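Local coordinates for protein DegT/DnrJ/EryC1/StrS aminotransferase (Brucella abortus 2308, PDB 4QGR) that probably acts as a pyridoxal 5'-phosphate-dependent aminotransferase of the DegT/DnrJ/EryC1/StrS family, at residues Q10-G15 against W295-I300; A129-K132 against E137-A140; R272-A277 against P360-A365. One frame throughout, in Å; residues are numbered along the deposited sequence. Where two conformers were deposited one is given.

Contact 1 of 3, residues Q10-G15 against W295-I300; sequences QFIDLG and WAQYSI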
ATOM      1  N   GLN A  10     -10.699 -23.849  14.678  1.00 25.79           N
ATOM      2  CA  GLN A  10     -10.114 -22.547  14.386  1.00 23.71           C
ATOM      3  C   GLN A  10     -11.263 -21.542  14.159  1.00 19.60           C
ATOM      4  O   GLN A  10     -12.295 -21.887  13.617  1.00 17.70           O
ATOM      5  CB  GLN A  10      -9.255 -22.622  13.127  1.00 26.97           C
ATOM      6  CG  GLN A  10      -8.015 -23.518  13.237  1.00 32.11           C
ATOM      7  CD  GLN A  10      -6.792 -22.752  13.675  1.00 38.04           C
ATOM      8  OE1 GLN A  10      -6.457 -21.725  13.074  1.00 43.02           O
ATOM      9  NE2 GLN A  10      -6.107 -23.242  14.725  1.00 42.64           N
ATOM     10  N   PHE A  11     -11.030 -20.307  14.561  1.00 18.19           N
ATOM     11  CA  PHE A  11     -11.973 -19.203  14.282  1.00 17.03           C
ATOM     12  C   PHE A  11     -12.218 -19.005  12.777  1.00 16.97           C
ATOM     13  O   PHE A  11     -13.358 -18.962  12.332  1.00 17.19           O
ATOM     14  CB  PHE A  11     -11.442 -17.919  14.933  1.00 15.23           C
ATOM     15  CG  PHE A  11     -12.452 -16.828  14.958  1.00 14.87           C
ATOM     16  CD1 PHE A  11     -13.553 -16.921  15.805  1.00 14.44           C
ATOM     17  CD2 PHE A  11     -12.348 -15.767  14.102  1.00 14.18           C
ATOM     18  CE1 PHE A  11     -14.531 -15.929  15.791  1.00 15.04           C
ATOM     19  CE2 PHE A  11     -13.330 -14.770  14.077  1.00 14.79           C
ATOM     20  CZ  PHE A  11     -14.390 -14.855  14.957  1.00 13.98           C
ATOM     21  N   ILE A  12     -11.145 -18.850  12.013  1.00 18.09           N
ATOM     22  CA  ILE A  12     -11.190 -18.801  10.547  1.00 19.85           C
ATOM     23  C   ILE A  12     -10.017 -19.668  10.059  1.00 21.59           C
ATOM     24  O   ILE A  12      -8.853 -19.314  10.252  1.00 24.81           O
ATOM     25  CB  ILE A  12     -11.066 -17.374   9.992  1.00 20.32           C
ATOM     26  CG1 ILE A  12     -12.322 -16.546  10.344  1.00 20.38           C
ATOM     27  CG2 ILE A  12     -10.876 -17.392   8.462  1.00 21.66           C
ATOM     28  CD1 ILE A  12     -12.220 -15.059  10.027  1.00 21.16           C
ATOM     29  N   ASP A  13     -10.322 -20.807   9.449  1.00 19.98           N
ATOM     30  CA  ASP A  13      -9.326 -21.853   9.265  1.00 18.76           C
ATOM     31  C   ASP A  13      -8.627 -21.776   7.915  1.00 17.80           C
ATOM     32  O   ASP A  13      -9.035 -22.465   6.951  1.00 16.92           O
ATOM     33  CB  ASP A  13     -10.027 -23.191   9.408  1.00 19.33           C
ATOM     34  CG  ASP A  13      -9.068 -24.325   9.627  1.00 20.72           C
ATOM     35  OD1 ASP A  13      -7.880 -24.197   9.271  1.00 18.80           O
ATOM     36  OD2 ASP A  13      -9.556 -25.330  10.179  1.00 22.72           O
ATOM     37  N   LEU A  14      -7.555 -20.982   7.842  1.00 17.33           N
ATOM     38  CA  LEU A  14      -6.837 -20.838   6.574  1.00 16.32           C
ATOM     39  C   LEU A  14      -6.108 -22.135   6.222  1.00 14.80           C
ATOM     40  O   LEU A  14      -5.938 -22.466   5.075  1.00 14.41           O
ATOM     41  CB  LEU A  14      -5.866 -19.659   6.593  1.00 18.06           C
ATOM     42  CG  LEU A  14      -6.568 -18.307   6.814  1.00 19.28           C
ATOM     43  CD1 LEU A  14      -5.504 -17.209   6.834  1.00 21.52           C
ATOM     44  CD2 LEU A  14      -7.652 -18.000   5.780  1.00 20.46           C
ATOM     45  N   GLY A  15      -5.667 -22.876   7.223  1.00 13.99           N
ATOM     46  CA  GLY A  15      -4.987 -24.147   6.956  1.00 14.60           C
ATOM     47  C   GLY A  15      -5.843 -25.200   6.255  1.00 14.68           C
ATOM     48  O   GLY A  15      -5.352 -25.939   5.360  1.00 14.08           O
ATOM     49  N   TRP A 295     -20.805 -13.842   5.139  1.00 13.79           N
ATOM     50  CA  TRP A 295     -20.439 -14.346   6.492  1.00 14.25           C
ATOM     51  C   TRP A 295     -18.964 -14.175   6.781  1.00 13.89           C
ATOM     52  O   TRP A 295     -18.316 -15.088   7.281  1.00 14.62           O
ATOM     53  CB  TRP A 295     -20.856 -15.805   6.677  1.00 14.99           C
ATOM     54  CG  TRP A 295     -22.377 -15.945   6.586  1.00 15.10           C
ATOM     55  CD1 TRP A 295     -23.084 -16.517   5.579  1.00 15.68           C
ATOM     56  CD2 TRP A 295     -23.316 -15.454   7.515  1.00 15.15           C
ATOM     57  NE1 TRP A 295     -24.430 -16.428   5.829  1.00 16.66           N
ATOM     58  CE2 TRP A 295     -24.593 -15.772   7.027  1.00 15.96           C
ATOM     59  CE3 TRP A 295     -23.210 -14.821   8.761  1.00 15.10           C
ATOM     60  CZ2 TRP A 295     -25.753 -15.450   7.711  1.00 16.64           C
ATOM     61  CZ3 TRP A 295     -24.398 -14.463   9.427  1.00 15.78           C
ATOM     62  CH2 TRP A 295     -25.633 -14.795   8.913  1.00 15.93           C
ATOM     63  N   ALA A 296     -18.429 -12.989   6.525  1.00 12.77           N
ATOM     64  CA  ALA A 296     -17.105 -12.677   7.001  1.00 12.40           C
ATOM     65  C   ALA A 296     -17.001 -12.928   8.488  1.00 12.44           C
ATOM     66  O   ALA A 296     -15.953 -13.355   8.985  1.00 12.99           O
ATOM     67  CB  ALA A 296     -16.776 -11.249   6.676  1.00 12.52           C
ATOM     68  N   GLN A 297     -18.083 -12.638   9.216  1.00 12.59           N
ATOM     69  CA  GLN A 297     -18.220 -13.006  10.623  1.00 12.41           C
ATOM     70  C   GLN A 297     -19.657 -13.473  10.863  1.00 12.86           C
ATOM     71  O   GLN A 297     -20.603 -13.009  10.178  1.00 12.95           O
ATOM     72  CB  GLN A 297     -17.960 -11.811  11.582  1.00 12.78           C
ATOM     73  CG  GLN A 297     -16.619 -11.129  11.340  1.00 13.60           C
ATOM     74  CD  GLN A 297     -15.413 -11.949  11.687  1.00 14.37           C
ATOM     75  OE1 GLN A 297     -15.518 -12.924  12.428  1.00 15.75           O
ATOM     76  NE2 GLN A 297     -14.220 -11.514  11.189  1.00 13.95           N
ATOM     77  N   TYR A 298     -19.819 -14.318  11.877  1.00 12.68           N
ATOM     78  CA  TYR A 298     -21.124 -14.804  12.325  1.00 12.86           C
ATOM     79  C   TYR A 298     -21.314 -14.186  13.705  1.00 13.07           C
ATOM     80  O   TYR A 298     -20.675 -14.598  14.675  1.00 12.86           O
ATOM     81  CB  TYR A 298     -21.191 -16.318  12.373  1.00 13.52           C
ATOM     82  CG  TYR A 298     -22.565 -16.770  12.856  1.00 13.55           C
ATOM     83  CD1 TYR A 298     -22.830 -16.907  14.224  1.00 14.51           C
ATOM     84  CD2 TYR A 298     -23.607 -16.906  11.981  1.00 13.69           C
ATOM     85  CE1 TYR A 298     -24.116 -17.262  14.683  1.00 14.74           C
ATOM     86  CE2 TYR A 298     -24.898 -17.247  12.432  1.00 14.47           C
ATOM     87  CZ  TYR A 298     -25.139 -17.393  13.785  1.00 14.88           C
ATOM     88  OH  TYR A 298     -26.400 -17.741  14.253  1.00 16.56           O
ATOM     89  N   SER A 299     -22.120 -13.126  13.761  1.00 13.29           N
ATOM     90  CA  SER A 299     -22.207 -12.276  14.925  1.00 13.08           C
ATOM     91  C   SER A 299     -23.573 -12.364  15.612  1.00 13.82           C
ATOM     92  O   SER A 299     -24.609 -12.047  14.991  1.00 14.48           O
ATOM     93  CB  SER A 299     -21.917 -10.838  14.529  1.00 13.06           C
ATOM     94  OG  SER A 299     -20.571 -10.685  14.039  1.00 12.12           O
ATOM     95  N   ILE A 300     -23.530 -12.709  16.896  1.00 14.20           N
ATOM     96  CA  ILE A 300     -24.700 -12.854  17.761  1.00 15.51           C
ATOM     97  C   ILE A 300     -24.687 -11.752  18.812  1.00 16.12           C
ATOM     98  O   ILE A 300     -23.691 -11.059  18.959  1.00 15.65           O
ATOM     99  CB  ILE A 300     -24.740 -14.217  18.473  1.00 16.21           C
ATOM    100  CG1 ILE A 300     -23.514 -14.389  19.375  1.00 16.40           C
ATOM    101  CG2 ILE A 300     -24.839 -15.296  17.417  1.00 15.93           C
ATOM    102  CD1 ILE A 300     -23.630 -15.401  20.465  1.00 17.58           C
TER
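The amide oxygen OE1 of Gln297 rests against two ring carbons of Phe11, 3.3 Å from CE2 and 3.4 Å from CZ. In this protein of the fold-type I aminotransferase family, the contact brings the N-terminal arm onto the stretch that leads into strand 298-301, one half of a two-stranded antiparallel sheet with strand 353-356. The oxygen sits at the ring edge, near the ring plane, where aromatic C-H groups carry partial positive charge, so the approach is probably mildly favourable, although it is no hydrogen bond. The amide and ring planes are inclined by only 22°, while the two side chains cross at about a right angle. Gln297 reaches the ring by bending at chi2 (-68°), and Phe11 by setting CG anti to the backbone N (chi1 -168°). Both side chains also lie on Ser355 of the partner strand, and the backbone of Phe11 is hydrogen-bonded to that of Met358. The neighbouring Ala296 approaches the cofactor site: its side chain is about 4 Å from that of Gln173, which binds pyridoxal phosphate. Beside this, Ile12 adds a looser van der Waals touch, its methyl CD1 4.2 Å from both Ala296 O and Gln297 NE2.

Contact 2 of 3, residues A129-K132 against E137-A140; sequences ATIK and EPKA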
ATOM      1  N   ALA A 129     -28.729  18.000   8.055  1.00 17.95           N
ATOM      2  CA  ALA A 129     -28.058  18.816   9.077  1.00 18.59           C
ATOM      3  C   ALA A 129     -26.763  19.437   8.557  1.00 19.49           C
ATOM      4  O   ALA A 129     -26.460  20.607   8.832  1.00 19.96           O
ATOM      5  CB  ALA A 129     -27.789  18.002  10.326  1.00 18.02           C
ATOM      6  N   THR A 130     -26.015  18.674   7.764  1.00 18.44           N
ATOM      7  CA  THR A 130     -24.786  19.179   7.206  1.00 18.38           C
ATOM      8  C   THR A 130     -25.097  20.327   6.260  1.00 19.44           C
ATOM      9  O   THR A 130     -24.402  21.353   6.276  1.00 20.28           O
ATOM     10  CB  THR A 130     -23.993  18.069   6.478  1.00 17.91           C
ATOM     11  OG1 THR A 130     -23.757  16.998   7.386  1.00 17.01           O
ATOM     12  CG2 THR A 130     -22.669  18.609   5.974  1.00 17.84           C
ATOM     13  N   ILE A 131     -26.162  20.196   5.481  1.00 20.06           N
ATOM     14  CA  ILE A 131     -26.518  21.301   4.565  1.00 21.60           C
ATOM     15  C   ILE A 131     -26.919  22.520   5.383  1.00 22.70           C
ATOM     16  O   ILE A 131     -26.469  23.636   5.092  1.00 23.27           O
ATOM     17  CB  ILE A 131     -27.587  20.886   3.569  1.00 21.70           C
ATOM     18  CG1 ILE A 131     -26.993  19.798   2.659  1.00 21.24           C
ATOM     19  CG2 ILE A 131     -28.082  22.083   2.751  1.00 22.45           C
ATOM     20  CD1 ILE A 131     -27.962  19.180   1.690  1.00 21.93           C
ATOM     21  N   LYS A 132     -27.733  22.305   6.413  1.00 23.64           N
ATOM     22  CA  LYS A 132     -28.209  23.407   7.260  1.00 25.61           C
ATOM     23  C   LYS A 132     -27.066  24.147   7.968  1.00 27.08           C
ATOM     24  O   LYS A 132     -27.098  25.381   8.081  1.00 27.65           O
ATOM     25  CB  LYS A 132     -29.200  22.887   8.312  1.00 26.74           C
ATOM     26  N   GLU A 137     -19.667  20.671   2.380  1.00 18.75           N
ATOM     27  CA  GLU A 137     -20.546  20.260   1.293  0.70 18.89           C
ATOM     28  C   GLU A 137     -20.629  18.734   1.303  1.00 17.82           C
ATOM     29  O   GLU A 137     -19.601  18.067   1.236  1.00 16.20           O
ATOM     30  CB  GLU A 137     -19.978  20.702  -0.047  0.70 20.25           C
ATOM     31  CG  GLU A 137     -20.976  20.511  -1.188  0.70 22.33           C
ATOM     32  CD  GLU A 137     -20.398  20.807  -2.554  0.70 24.46           C
ATOM     33  OE1 GLU A 137     -19.341  21.505  -2.671  0.70 25.87           O
ATOM     34  OE2 GLU A 137     -21.028  20.334  -3.521  0.70 25.90           O
ATOM     35  N   PRO A 138     -21.844  18.179   1.399  1.00 17.04           N
ATOM     36  CA  PRO A 138     -21.957  16.725   1.240  1.00 16.84           C
ATOM     37  C   PRO A 138     -21.443  16.280  -0.113  1.00 16.18           C
ATOM     38  O   PRO A 138     -21.808  16.872  -1.162  1.00 16.04           O
ATOM     39  CB  PRO A 138     -23.472  16.462   1.355  1.00 17.46           C
ATOM     40  CG  PRO A 138     -24.059  17.706   1.887  1.00 18.78           C
ATOM     41  CD  PRO A 138     -23.157  18.832   1.538  1.00 18.54           C
ATOM     42  N   LYS A 139     -20.573  15.275  -0.111  1.00 16.12           N
ATOM     43  CA  LYS A 139     -20.047  14.737  -1.373  1.00 16.48           C
ATOM     44  C   LYS A 139     -20.244  13.246  -1.586  1.00 15.38           C
ATOM     45  O   LYS A 139     -20.428  12.820  -2.723  1.00 15.77           O
ATOM     46  CB  LYS A 139     -18.564  15.037  -1.508  1.00 17.55           C
ATOM     47  CG  LYS A 139     -18.265  16.477  -1.827  1.00 19.34           C
ATOM     48  CD  LYS A 139     -18.611  16.828  -3.260  1.00 21.90           C
ATOM     49  CE  LYS A 139     -18.014  18.193  -3.545  1.00 25.79           C
ATOM     50  NZ  LYS A 139     -18.034  18.540  -4.993  1.00 29.54           N
ATOM     51  N   ALA A 140     -20.161  12.463  -0.535  1.00 13.92           N
ATOM     52  CA  ALA A 140     -20.182  11.008  -0.680  1.00 13.11           C
ATOM     53  C   ALA A 140     -20.750  10.274   0.509  1.00 12.48           C
ATOM     54  O   ALA A 140     -20.834  10.800   1.616  1.00 12.29           O
ATOM     55  CB  ALA A 140     -18.770  10.502  -0.965  1.00 12.68           C
TER
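Ile131 and Pro138 meet through a single close pair of carbons, Ile131 CG1 to Pro138 CG at 3.7 Å, where a helix of the large domain lies against the sheet. The motif is a beta-alpha-beta crossover: strand 105-109 leads through helix 120-133 into strand 137-141, parallel to the first and separated from it in the sheet by strand 83-88. The two side chains cross at about a right angle, so the isoleucine branch lies across the far corner of the proline ring. Ile131 CD1 also comes within 4.2 Å of Pro138 CG, and CG1 within 4.1 Å of Pro138 CD. With CG2 taking the position anti to the backbone N, the CG1 branch is left beside that nitrogen (chi1 -65°), and this is the arm that bears on proline. Thr130 adds its methyl from the more buried side of the helix, with CG2 at 4.4 Å from Pro138 CG. In the next shell, Phe86 of strand 83-88 touches both Thr130 and Pro138, while Leu165 packs on the proline as well. Backbone hydrogen bonds of Glu137 and Lys139 to Ala84 fix the strand that presents the ring. The polar end of Thr130 is turned back on its own helix, its OG1 hydrogen-bonded to the carbonyl oxygen of Ala126.

Contact 3 of 3, residues R272-A277 against P360-A365; sequences RRYNEA and PYLSEA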
ATOM      1  N   ARG A 272     -27.015 -20.893   8.684  1.00 19.24           N
ATOM      2  CA  ARG A 272     -28.426 -21.265   8.901  1.00 21.18           C
ATOM      3  C   ARG A 272     -28.548 -22.262  10.039  1.00 21.06           C
ATOM      4  O   ARG A 272     -29.470 -22.194  10.841  1.00 21.53           O
ATOM      5  CB  ARG A 272     -29.064 -21.795   7.603  1.00 23.14           C
ATOM      6  CG  ARG A 272     -29.327 -20.671   6.601  1.00 24.77           C
ATOM      7  CD  ARG A 272     -29.958 -21.154   5.289  1.00 27.31           C
ATOM      8  NE  ARG A 272     -30.109 -20.052   4.324  1.00 28.48           N
ATOM      9  CZ  ARG A 272     -31.103 -19.150   4.334  1.00 30.63           C
ATOM     10  NH1 ARG A 272     -32.053 -19.175   5.265  1.00 30.16           N
ATOM     11  NH2 ARG A 272     -31.142 -18.188   3.412  1.00 31.66           N
ATOM     12  N   ARG A 273     -27.595 -23.175  10.119  1.00 21.00           N
ATOM     13  CA  ARG A 273     -27.590 -24.148  11.208  1.00 22.92           C
ATOM     14  C   ARG A 273     -27.367 -23.456  12.567  1.00 21.77           C
ATOM     15  O   ARG A 273     -28.047 -23.800  13.550  1.00 23.13           O
ATOM     16  CB  ARG A 273     -26.580 -25.265  10.949  1.00 25.08           C
ATOM     17  CG  ARG A 273     -26.754 -26.477  11.852  1.00 27.90           C
ATOM     18  CD  ARG A 273     -26.015 -27.657  11.245  1.00 30.62           C
ATOM     19  NE  ARG A 273     -26.232 -28.869  12.031  1.00 32.93           N
ATOM     20  CZ  ARG A 273     -25.440 -29.328  12.996  1.00 33.93           C
ATOM     21  NH1 ARG A 273     -24.307 -28.717  13.321  1.00 33.88           N
ATOM     22  NH2 ARG A 273     -25.770 -30.457  13.623  1.00 35.14           N
ATOM     23  N   TYR A 274     -26.453 -22.495  12.653  1.00 19.94           N
ATOM     24  CA  TYR A 274     -26.344 -21.726  13.896  1.00 19.45           C
ATOM     25  C   TYR A 274     -27.653 -20.998  14.205  1.00 19.92           C
ATOM     26  O   TYR A 274     -28.110 -20.975  15.357  1.00 19.31           O
ATOM     27  CB  TYR A 274     -25.280 -20.644  13.786  1.00 18.23           C
ATOM     28  CG  TYR A 274     -23.831 -20.949  14.117  1.00 17.24           C
ATOM     29  CD1 TYR A 274     -23.446 -21.626  15.294  1.00 17.37           C
ATOM     30  CD2 TYR A 274     -22.821 -20.436  13.292  1.00 16.23           C
ATOM     31  CE1 TYR A 274     -22.110 -21.818  15.602  1.00 16.96           C
ATOM     32  CE2 TYR A 274     -21.488 -20.606  13.583  1.00 15.74           C
ATOM     33  CZ  TYR A 274     -21.129 -21.291  14.758  1.00 16.39           C
ATOM     34  OH  TYR A 274     -19.804 -21.423  15.059  1.00 16.23           O
ATOM     35  N   ASN A 275     -28.222 -20.337  13.196  1.00 19.73           N
ATOM     36  CA  ASN A 275     -29.392 -19.476  13.448  1.00 21.22           C
ATOM     37  C   ASN A 275     -30.552 -20.304  14.016  1.00 22.46           C
ATOM     38  O   ASN A 275     -31.130 -19.914  15.029  1.00 22.09           O
ATOM     39  CB  ASN A 275     -29.843 -18.716  12.193  1.00 21.30           C
ATOM     40  CG  ASN A 275     -28.912 -17.542  11.843  1.00 20.99           C
ATOM     41  OD1 ASN A 275     -28.030 -17.151  12.623  1.00 20.37           O
ATOM     42  ND2 ASN A 275     -29.144 -16.951  10.688  1.00 21.43           N
ATOM     43  N   GLU A 276     -30.830 -21.454  13.399  1.00 24.38           N
ATOM     44  CA  GLU A 276     -31.946 -22.303  13.833  1.00 26.88           C
ATOM     45  C   GLU A 276     -31.700 -22.888  15.222  1.00 26.25           C
ATOM     46  O   GLU A 276     -32.622 -23.027  16.003  1.00 27.40           O
ATOM     47  CB  GLU A 276     -32.241 -23.405  12.798  1.00 29.63           C
ATOM     48  CG  GLU A 276     -32.815 -22.820  11.506  1.00 32.01           C
ATOM     49  CD  GLU A 276     -34.090 -21.985  11.736  1.00 36.10           C
ATOM     50  OE1 GLU A 276     -35.001 -22.447  12.478  1.00 38.80           O
ATOM     51  OE2 GLU A 276     -34.189 -20.853  11.193  1.00 40.50           O
ATOM     52  N   ALA A 277     -30.444 -23.169  15.564  1.00 24.80           N
ATOM     53  CA  ALA A 277     -30.154 -23.828  16.834  1.00 24.78           C
ATOM     54  C   ALA A 277     -30.054 -22.833  17.981  1.00 24.35           C
ATOM     55  O   ALA A 277     -30.240 -23.214  19.145  1.00 25.58           O
ATOM     56  CB  ALA A 277     -28.870 -24.636  16.720  1.00 25.26           C
ATOM     57  N   PRO A 360     -15.718 -22.049   5.915  1.00 14.22           N
ATOM     58  CA  PRO A 360     -16.346 -23.134   5.180  1.00 15.42           C
ATOM     59  C   PRO A 360     -16.075 -24.530   5.709  1.00 16.56           C
ATOM     60  O   PRO A 360     -16.798 -25.455   5.321  1.00 18.01           O
ATOM     61  CB  PRO A 360     -15.795 -22.951   3.740  1.00 15.13           C
ATOM     62  CG  PRO A 360     -15.327 -21.519   3.685  1.00 14.29           C
ATOM     63  CD  PRO A 360     -14.813 -21.263   5.059  1.00 13.73           C
ATOM     64  N   TYR A 361     -15.041 -24.685   6.540  1.00 16.70           N
ATOM     65  CA  TYR A 361     -14.538 -25.991   6.989  1.00 17.14           C
ATOM     66  C   TYR A 361     -14.905 -26.394   8.408  1.00 18.05           C
ATOM     67  O   TYR A 361     -14.392 -27.381   8.965  1.00 16.81           O
ATOM     68  CB  TYR A 361     -13.035 -26.032   6.750  1.00 17.26           C
ATOM     69  CG  TYR A 361     -12.754 -25.585   5.335  1.00 16.89           C
ATOM     70  CD1 TYR A 361     -12.855 -26.481   4.292  1.00 17.91           C
ATOM     71  CD2 TYR A 361     -12.472 -24.248   5.026  1.00 16.15           C
ATOM     72  CE1 TYR A 361     -12.689 -26.080   2.984  1.00 17.58           C
ATOM     73  CE2 TYR A 361     -12.305 -23.843   3.709  1.00 15.99           C
ATOM     74  CZ  TYR A 361     -12.395 -24.778   2.698  1.00 16.33           C
ATOM     75  OH  TYR A 361     -12.269 -24.450   1.367  1.00 16.92           O
ATOM     76  N   LEU A 362     -15.832 -25.647   9.006  1.00 18.02           N
ATOM     77  CA  LEU A 362     -16.278 -25.959  10.343  1.00 19.09           C
ATOM     78  C   LEU A 362     -17.078 -27.245  10.299  1.00 20.21           C
ATOM     79  O   LEU A 362     -18.054 -27.355   9.564  1.00 20.72           O
ATOM     80  CB  LEU A 362     -17.138 -24.813  10.871  1.00 19.32           C
ATOM     81  CG  LEU A 362     -17.535 -24.848  12.340  1.00 20.32           C
ATOM     82  CD1 LEU A 362     -16.296 -24.623  13.217  1.00 20.08           C
ATOM     83  CD2 LEU A 362     -18.620 -23.805  12.614  1.00 20.50           C
ATOM     84  N   SER A 363     -16.668 -28.229  11.085  1.00 22.12           N
ATOM     85  CA  SER A 363     -17.350 -29.532  11.048  1.00 22.78           C
ATOM     86  C   SER A 363     -18.673 -29.498  11.805  1.00 24.62           C
ATOM     87  O   SER A 363     -18.887 -28.662  12.693  1.00 22.50           O
ATOM     88  CB  SER A 363     -16.447 -30.606  11.653  1.00 23.83           C
ATOM     89  OG  SER A 363     -16.328 -30.439  13.072  1.00 23.51           O
ATOM     90  N   GLU A 364     -19.539 -30.461  11.492  1.00 26.74           N
ATOM     91  CA  GLU A 364     -20.786 -30.607  12.242  1.00 28.14           C
ATOM     92  C   GLU A 364     -20.479 -30.772  13.718  1.00 25.77           C
ATOM     93  O   GLU A 364     -21.092 -30.124  14.551  1.00 24.92           O
ATOM     94  CB  GLU A 364     -21.575 -31.831  11.793  1.00 32.41           C
ATOM     95  CG  GLU A 364     -22.419 -31.650  10.563  1.00 35.97           C
ATOM     96  CD  GLU A 364     -23.547 -32.666  10.482  1.00 39.80           C
ATOM     97  OE1 GLU A 364     -24.019 -33.181  11.532  1.00 42.86           O
ATOM     98  OE2 GLU A 364     -23.952 -32.956   9.347  1.00 44.78           O
ATOM     99  N   ALA A 365     -19.532 -31.643  14.023  1.00 24.86           N
ATOM    100  CA  ALA A 365     -19.142 -31.898  15.415  1.00 25.31           C
ATOM    101  C   ALA A 365     -18.648 -30.635  16.125  1.00 24.26           C
ATOM    102  O   ALA A 365     -19.028 -30.373  17.273  1.00 23.96           O
ATOM    103  CB  ALA A 365     -18.099 -33.026  15.490  1.00 26.19           C
TER
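Tyr274 and Leu362 form the compact half of this contact in the C-terminal small domain of the fold-type I architecture, coming from opposite directions so that the leucine methyl CD2 lies 3.6 Å from Tyr274 OH and 4.1 Å from CZ. Both residues are buried. Leu362 is also backed by Ile270 of helix 247-278, and the phenol packs on Gln367 and Ile370 of helix 364-377. Although a methyl sits beside it, the hydroxyl is not left without a polar partner: it is hydrogen-bonded to the carbonyl oxygen of Pro357. The other half, toward the exposed Glu364, is looser and electrostatic. Arg273 runs out extended and crosses Glu364 at about a right angle, placing NH2 3.9 Å from OE1 in a long salt bridge. The carboxylate oxygen lies over one face of the guanidinium, well out of its plane, and the two flat groups are turned 40° apart, so charge alone attracts them. Arg273 NH2 has its stronger partner in Asp368, one turn further along the helix that Ser363 N-caps through OG to Asp366 N. Helix 247-278 is thus joined to the loop and first turn of helix 364-377 by Leu362 against the phenol end, with a charged pair at the more exposed side. There one arginine serves two acids: Asp368 probably directs the guanidinium, while Glu364 adds undirected attraction, probably weak at this exposed position.

From the N terminus, the arm at 10-15 enters first and waits some 280 residues for 295-300, so contact 1 closes the longest loop, which spans the cofactor-binding large domain. Contact 2 opens and closes within that span, a short turn from helix 120-133 into strand 137-141 at the far side of the chain, its centre 37 Å from that of contact 1. Contact 3 closes a loop of about 80 residues and crosses contact 1: 272-277 comes before 295-300, and 360-365 after it. These two lie side by side, with the Tyr298 ring stacked on Tyr274, and together tie the N-terminal arm, long helix 247-278, the small two-stranded sheet and the C-terminal helix into one unit.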